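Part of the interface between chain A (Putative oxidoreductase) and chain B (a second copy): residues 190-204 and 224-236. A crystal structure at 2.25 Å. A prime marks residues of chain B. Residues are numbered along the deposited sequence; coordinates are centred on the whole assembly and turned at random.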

# COMPACT_ATOMS: atom_id res chain seq x y z
N THR A 190 -5.19 0.62 -9.44
CA THR A 190 -6.42 1.19 -8.88
C THR A 190 -6.11 2.01 -7.63
O THR A 190 -6.74 3.04 -7.39
CB THR A 190 -7.46 0.10 -8.50
OG1 THR A 190 -7.82 -0.65 -9.67
CG2 THR A 190 -8.71 0.74 -7.91
N SER A 191 -5.13 1.57 -6.85
CA SER A 191 -4.75 2.31 -5.64
C SER A 191 -3.93 3.56 -5.98
O SER A 191 -3.97 4.54 -5.25
CB SER A 191 -4.01 1.40 -4.64
OG SER A 191 -2.68 1.14 -5.05
N TYR A 192 -3.19 3.52 -7.10
CA TYR A 192 -2.53 4.72 -7.61
C TYR A 192 -3.57 5.76 -8.03
O TYR A 192 -3.41 6.95 -7.73
CB TYR A 192 -1.59 4.40 -8.78
CG TYR A 192 -0.25 3.78 -8.40
CD1 TYR A 192 0.16 3.69 -7.07
CD2 TYR A 192 0.61 3.31 -9.38
CE1 TYR A 192 1.39 3.12 -6.73
CE2 TYR A 192 1.84 2.75 -9.05
CZ TYR A 192 2.22 2.66 -7.73
OH TYR A 192 3.44 2.11 -7.40
N ALA A 193 -4.63 5.32 -8.70
CA ALA A 193 -5.74 6.21 -9.05
C ALA A 193 -6.39 6.79 -7.79
O ALA A 193 -6.71 7.98 -7.74
CB ALA A 193 -6.77 5.48 -9.89
N ALA A 194 -6.57 5.94 -6.78
CA ALA A 194 -7.11 6.37 -5.49
C ALA A 194 -6.20 7.38 -4.79
O ALA A 194 -6.69 8.36 -4.22
CB ALA A 194 -7.35 5.16 -4.59
N ALA A 195 -4.90 7.14 -4.82
CA ALA A 195 -3.91 8.07 -4.26
C ALA A 195 -4.02 9.46 -4.89
O ALA A 195 -3.99 10.46 -4.18
CB ALA A 195 -2.49 7.51 -4.44
N CYS A 196 -4.14 9.51 -6.22
CA CYS A 196 -4.27 10.79 -6.93
C CYS A 196 -5.56 11.51 -6.54
O CYS A 196 -5.57 12.73 -6.37
CB CYS A 196 -4.19 10.57 -8.44
SG CYS A 196 -2.58 9.95 -9.01
N GLU A 197 -6.64 10.75 -6.39
CA GLU A 197 -7.90 11.29 -5.86
C GLU A 197 -7.71 11.89 -4.46
O GLU A 197 -8.22 12.98 -4.18
CB GLU A 197 -8.99 10.21 -5.87
CG GLU A 197 -10.37 10.71 -5.47
CD GLU A 197 -11.47 9.69 -5.76
OE1 GLU A 197 -11.76 9.44 -6.95
OE2 GLU A 197 -12.06 9.15 -4.79
N ALA A 198 -6.98 11.19 -3.58
CA ALA A 198 -6.69 11.71 -2.24
C ALA A 198 -5.91 13.02 -2.29
O ALA A 198 -6.14 13.93 -1.47
CB ALA A 198 -5.94 10.67 -1.42
N MET A 199 -5.00 13.12 -3.26
CA MET A 199 -4.17 14.31 -3.45
C MET A 199 -5.00 15.50 -3.95
O MET A 199 -4.76 16.64 -3.54
CB MET A 199 -3.03 14.02 -4.43
CG MET A 199 -1.99 13.02 -3.93
SD MET A 199 -0.93 12.35 -5.23
CE MET A 199 0.06 13.78 -5.66
N LYS A 200 -5.95 15.24 -4.84
CA LYS A 200 -6.84 16.29 -5.33
C LYS A 200 -7.67 16.86 -4.17
O LYS A 200 -7.85 18.08 -4.08
CB LYS A 200 -7.77 15.76 -6.43
N LEU A 201 -8.14 15.99 -3.29
CA LEU A 201 -8.92 16.42 -2.12
C LEU A 201 -8.07 17.22 -1.14
O LEU A 201 -8.48 18.29 -0.68
CB LEU A 201 -9.53 15.21 -1.41
CG LEU A 201 -10.36 15.52 -0.16
CD1 LEU A 201 -11.58 16.37 -0.52
CD2 LEU A 201 -10.78 14.24 0.54
N ALA A 202 -6.89 16.70 -0.83
CA ALA A 202 -5.93 17.38 0.04
C ALA A 202 -5.62 18.80 -0.45
O ALA A 202 -5.60 19.74 0.33
CB ALA A 202 -4.65 16.57 0.15
N GLU A 203 -5.38 18.93 -1.76
CA GLU A 203 -5.03 20.22 -2.36
C GLU A 203 -6.17 21.23 -2.26
O GLU A 203 -5.96 22.40 -1.93
CB GLU A 203 -4.61 20.03 -3.82
CG GLU A 203 -4.38 21.32 -4.60
CD GLU A 203 -3.80 21.06 -5.98
OE1 GLU A 203 -2.57 20.86 -6.08
OE2 GLU A 203 -4.57 21.06 -6.96
N ALA A 204 -7.39 20.77 -2.54
CA ALA A 204 -8.58 21.60 -2.40
C ALA A 204 -8.82 22.00 -0.94
O ALA A 204 -9.47 23.01 -0.67
CB ALA A 204 -9.80 20.87 -2.96
N GLY B 224 6.93 0.59 -1.57
CA GLY B 224 6.40 1.66 -0.73
C GLY B 224 4.88 1.72 -0.69
O GLY B 224 4.30 2.33 0.21
N GLY B 225 4.22 1.09 -1.67
CA GLY B 225 2.76 1.07 -1.74
C GLY B 225 2.19 2.23 -2.54
O GLY B 225 2.93 2.92 -3.25
N PRO B 226 0.87 2.47 -2.44
CA PRO B 226 0.21 3.57 -3.16
C PRO B 226 0.86 4.93 -2.91
O PRO B 226 0.84 5.79 -3.79
CB PRO B 226 -1.22 3.57 -2.60
CG PRO B 226 -1.37 2.33 -1.81
CD PRO B 226 -0.02 1.81 -1.46
N GLY B 227 1.43 5.11 -1.72
CA GLY B 227 2.14 6.33 -1.37
C GLY B 227 3.29 6.66 -2.29
O GLY B 227 3.68 7.82 -2.40
N ALA B 228 3.84 5.65 -2.95
CA ALA B 228 4.95 5.83 -3.89
C ALA B 228 4.63 6.83 -5.00
O ALA B 228 5.53 7.50 -5.50
CB ALA B 228 5.36 4.49 -4.49
N ILE B 229 3.36 6.95 -5.36
CA ILE B 229 2.95 7.85 -6.43
C ILE B 229 2.66 9.27 -5.92
O ILE B 229 2.45 10.19 -6.71
CB ILE B 229 1.71 7.29 -7.19
CG1 ILE B 229 1.75 7.68 -8.67
CG2 ILE B 229 0.41 7.75 -6.54
CD1 ILE B 229 2.85 6.99 -9.45
N MET B 230 2.66 9.44 -4.60
CA MET B 230 2.30 10.72 -3.98
C MET B 230 3.56 11.54 -3.73
O MET B 230 3.98 11.74 -2.58
CB MET B 230 1.51 10.49 -2.68
CG MET B 230 0.32 9.55 -2.84
SD MET B 230 -0.52 9.18 -1.29
CE MET B 230 -1.52 10.65 -1.07
N VAL B 231 4.16 12.01 -4.82
CA VAL B 231 5.43 12.72 -4.78
C VAL B 231 5.36 14.02 -5.60
O VAL B 231 6.35 14.44 -6.19
CB VAL B 231 6.58 11.81 -5.27
CG1 VAL B 231 6.74 10.61 -4.35
CG2 VAL B 231 6.35 11.36 -6.71
N ARG B 232 4.19 14.66 -5.59
CA ARG B 232 3.97 15.92 -6.30
C ARG B 232 3.54 17.05 -5.36
O ARG B 232 2.78 16.83 -4.42
CB ARG B 232 2.90 15.74 -7.37
CG ARG B 232 3.30 14.86 -8.53
CD ARG B 232 2.38 15.09 -9.71
NE ARG B 232 1.20 14.22 -9.68
CZ ARG B 232 0.04 14.49 -10.26
NH1 ARG B 232 -0.95 13.61 -10.16
NH2 ARG B 232 -0.17 15.62 -10.93
N ASP B 233 4.03 18.26 -5.64
CA ASP B 233 3.68 19.46 -4.87
C ASP B 233 2.24 19.91 -5.10
O ASP B 233 1.59 20.43 -4.19
CB ASP B 233 4.61 20.63 -5.25
CG ASP B 233 6.03 20.44 -4.75
OD1 ASP B 233 6.37 19.33 -4.28
OD2 ASP B 233 6.81 21.42 -4.82
N ASN B 234 1.76 19.72 -6.32
CA ASN B 234 0.43 20.16 -6.73
C ASN B 234 -0.11 19.24 -7.81
O ASN B 234 0.62 18.37 -8.30
CB ASN B 234 0.50 21.61 -7.24
CG ASN B 234 1.49 21.78 -8.38
OD1 ASN B 234 1.35 21.16 -9.43
ND2 ASN B 234 2.50 22.61 -8.17
N MET B 235 -1.37 19.42 -8.20
CA MET B 235 -2.00 18.51 -9.16
C MET B 235 -2.02 19.03 -10.60
O MET B 235 -2.84 18.61 -11.42
CB MET B 235 -3.41 18.15 -8.69
CG MET B 235 -3.43 17.41 -7.36
SD MET B 235 -2.38 15.94 -7.37
CE MET B 235 -3.40 14.81 -8.33
N LYS B 236 -1.09 19.93 -10.93
CA LYS B 236 -0.93 20.39 -12.30
C LYS B 236 -0.41 19.26 -13.19
O LYS B 236 0.29 18.35 -12.72
CB LYS B 236 0.06 21.56 -12.37
CG LYS B 236 -0.40 22.83 -11.68
CD LYS B 236 0.76 23.83 -11.61
CE LYS B 236 0.28 25.26 -11.74
NZ LYS B 236 -0.68 25.63 -10.66
O HOH W 1 -0.76 21.78 -3.92

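Chain A offers one face of a continuous helix; chain B answers with a 3-10 turn and then loop, a path that follows the helix from Tyr192 to Glu203 and buries 736 Å² in all. Every fourth residue, Ser191, Ala195, Met199 and Glu203, has its CA-to-CB bond toward the partner, and the sideways Tyr192 and Cys196 add to the contact, while Ala193 and Glu197 point away.

At the start, Ser191 OG lies 3.7 Å from Pro226′ CG. Tyr192 leaves the helix sideways, but its ring reaches the turn: Ile229′ CB sits over one face, 4.2 Å from the ring centroid in a CH-pi contact, while Pro226′ CA and Gly225′ O lie at the edge. Ala195 CB packs 3.6 Å from Ile229′ CG2 and 3.8 Å from Met230′ CG. Cys196 O lies 3.6 Å from Met235′ CE.

Next comes a methionine cluster. Met199 CG meets Met230′ CE at 3.7 Å and its CB meets Met235′ SD at 3.6 Å, flexible thioether chains filling an apolar space.

The one direct hydrogen bond between the stretches comes at the far end. Glu203 OE1 accepts it from Met235′ N (2.8 Å), and a water donates both to that OE1 and to Asp233′ O, so a single carboxylate oxygen holds the loop backbone directly and through solvent.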